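Local coordinates for Lmo0740 protein (PDB 4RFA) that probably acts as a Crp-family transcriptional activator, joining a cyclic nucleotide-binding-like domain to a DNA-binding domain within a dimer, at residues A47-F51 with V81-F87. Residues are numbered along the deposited sequence.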
loop_
_atom_site.group_PDB
_atom_site.type_symbol
_atom_site.label_atom_id
_atom_site.label_comp_id
_atom_site.label_asym_id
_atom_site.label_seq_id
_atom_site.Cartn_x
_atom_site.Cartn_y
_atom_site.Cartn_z
ATOM N N ALA A 47 22.127 4.342 10.694
ATOM C CA ALA A 47 21.029 4.162 11.627
ATOM C C ALA A 47 19.842 4.938 11.075
ATOM O O ALA A 47 19.918 6.147 10.872
ATOM C CB ALA A 47 21.414 4.650 13.015
ATOM N N LYS A 48 18.759 4.226 10.803
ATOM C CA LYS A 48 17.611 4.798 10.129
ATOM C C LYS A 48 16.515 5.112 11.153
ATOM O O LYS A 48 16.556 4.643 12.284
ATOM C CB LYS A 48 17.127 3.821 9.056
ATOM C CG LYS A 48 18.290 3.210 8.288
ATOM C CD LYS A 48 17.925 2.782 6.887
ATOM C CE LYS A 48 19.171 2.318 6.147
ATOM N NZ LYS A 48 18.923 2.333 4.681
ATOM N N SER A 49 15.535 5.901 10.753
ATOM C CA SER A 49 14.464 6.281 11.659
ATOM C C SER A 49 13.088 6.280 11.013
ATOM O O SER A 49 12.937 6.244 9.808
ATOM C CB SER A 49 14.779 7.642 12.290
ATOM O OG SER A 49 15.502 8.465 11.396
ATOM N N ILE A 50 12.092 6.294 11.871
ATOM C CA ILE A 50 10.698 6.326 11.523
ATOM C C ILE A 50 10.219 7.767 11.782
ATOM O O ILE A 50 10.721 8.407 12.699
ATOM C CB ILE A 50 9.963 5.308 12.403
ATOM C CG1 ILE A 50 10.522 3.912 12.158
ATOM C CG2 ILE A 50 8.492 5.290 12.120
ATOM C CD1 ILE A 50 10.551 3.524 10.691
ATOM N N PHE A 51 9.279 8.266 10.975
ATOM C CA PHE A 51 8.784 9.654 11.107
ATOM C C PHE A 51 7.297 9.687 11.399
ATOM O O PHE A 51 6.535 9.100 10.694
ATOM C CB PHE A 51 9.043 10.452 9.810
ATOM C CG PHE A 51 10.476 10.496 9.425
ATOM C CD1 PHE A 51 11.078 9.396 8.821
ATOM C CD2 PHE A 51 11.238 11.593 9.694
ATOM C CE1 PHE A 51 12.439 9.406 8.518
ATOM C CE2 PHE A 51 12.580 11.623 9.387
ATOM C CZ PHE A 51 13.188 10.530 8.807
ATOM N N VAL A 81 2.769 7.070 9.935
ATOM C CA VAL A 81 4.191 6.735 10.049
ATOM C C VAL A 81 4.810 6.926 8.670
ATOM O O VAL A 81 4.129 6.667 7.716
ATOM C CB VAL A 81 4.409 5.275 10.492
ATOM C CG1 VAL A 81 5.802 5.097 11.023
ATOM C CG2 VAL A 81 3.444 4.906 11.583
ATOM N N LEU A 82 6.057 7.397 8.571
ATOM C CA LEU A 82 6.719 7.651 7.279
ATOM C C LEU A 82 8.118 7.094 7.344
ATOM O O LEU A 82 8.709 6.851 8.437
ATOM C CB LEU A 82 6.860 9.141 6.936
ATOM C CG LEU A 82 5.892 9.972 6.120
ATOM C CD1 LEU A 82 6.318 11.413 6.032
ATOM C CD2 LEU A 82 5.701 9.466 4.706
ATOM N N GLY A 83 8.644 6.865 6.149
ATOM C CA GLY A 83 9.986 6.354 5.999
ATOM C C GLY A 83 10.105 4.854 6.172
ATOM O O GLY A 83 11.218 4.349 6.373
ATOM N N ILE A 84 8.994 4.123 6.127
ATOM C CA ILE A 84 9.088 2.638 6.238
ATOM C C ILE A 84 9.681 2.081 4.945
ATOM O O ILE A 84 10.406 1.091 4.950
ATOM C CB ILE A 84 7.753 1.927 6.497
ATOM C CG1 ILE A 84 7.016 2.534 7.697
ATOM C CG2 ILE A 84 7.991 0.424 6.691
ATOM C CD1 ILE A 84 7.404 2.034 9.043
ATOM N N ASP A 85 9.384 2.761 3.854
ATOM C CA ASP A 85 9.947 2.479 2.532
ATOM C C ASP A 85 11.439 2.338 2.513
ATOM O O ASP A 85 11.991 1.569 1.721
ATOM C CB ASP A 85 9.544 3.585 1.553
ATOM C CG ASP A 85 8.068 3.580 1.249
ATOM O OD1 ASP A 85 7.399 2.538 1.452
ATOM O OD2 ASP A 85 7.562 4.619 0.784
ATOM N N ALA A 86 12.111 3.040 3.401
ATOM C CA ALA A 86 13.557 3.002 3.439
ATOM C C ALA A 86 14.136 1.689 3.906
ATOM O O ALA A 86 15.339 1.431 3.751
ATOM C CB ALA A 86 14.045 4.115 4.341
ATOM N N PHE A 87 13.300 0.864 4.531
ATOM C CA PHE A 87 13.721 -0.446 4.956
ATOM C C PHE A 87 13.567 -1.474 3.860
ATOM O O PHE A 87 14.002 -2.591 4.004
ATOM C CB PHE A 87 12.920 -0.860 6.188
ATOM C CG PHE A 87 13.284 -0.068 7.398
ATOM C CD1 PHE A 87 12.785 1.207 7.578
ATOM C CD2 PHE A 87 14.193 -0.579 8.315
ATOM C CE1 PHE A 87 13.154 1.962 8.672
ATOM C CE2 PHE A 87 14.563 0.165 9.420
ATOM C CZ PHE A 87 14.043 1.433 9.602
#
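Within these two segments only one residue pair, Phe51 with Leu82, makes a beta bridge before the chain takes a positive phi of 81° at Gly83 and swings off the sheet. The pair is antiparallel and hydrogen-bonded, with Phe51 N giving to Leu82 O at 3.0 Å and Leu82 N to Phe51 O at 2.8 Å. Their side chains lie on the same face, CB of Phe51 3.8 Å from CB of Leu82. A CB at Gly83 would clash with CD1 of the Phe51 ring, and the positive phi also suits glycine. Past the glycine the chain coils into the 3-10 turn 85-87, tied by Phe87 N to Ile84 O at 2.9 Å, which sets the Phe87 ring against the first segment. There CD1 of Ile50 sits 3.6 Å from CE1 of Phe87 and 3.9 Å from CD1 of Ile84, while CB of Lys48 packs 3.9 Å from CZ of Phe87. Strand 81-82 is a short strand, outermost within this chain, of the beta-roll characteristic of cyclic nucleotide-binding domains. On the other side of 49-55 runs strand 103-110, where Ile109 and Ile50 share a backbone hydrogen bond; helix 111-120 packs on Ile50 and Phe87, helix 126-143 covers Val81, and Thr130 of the second subunit hydrogen-bonds to Phe87 O.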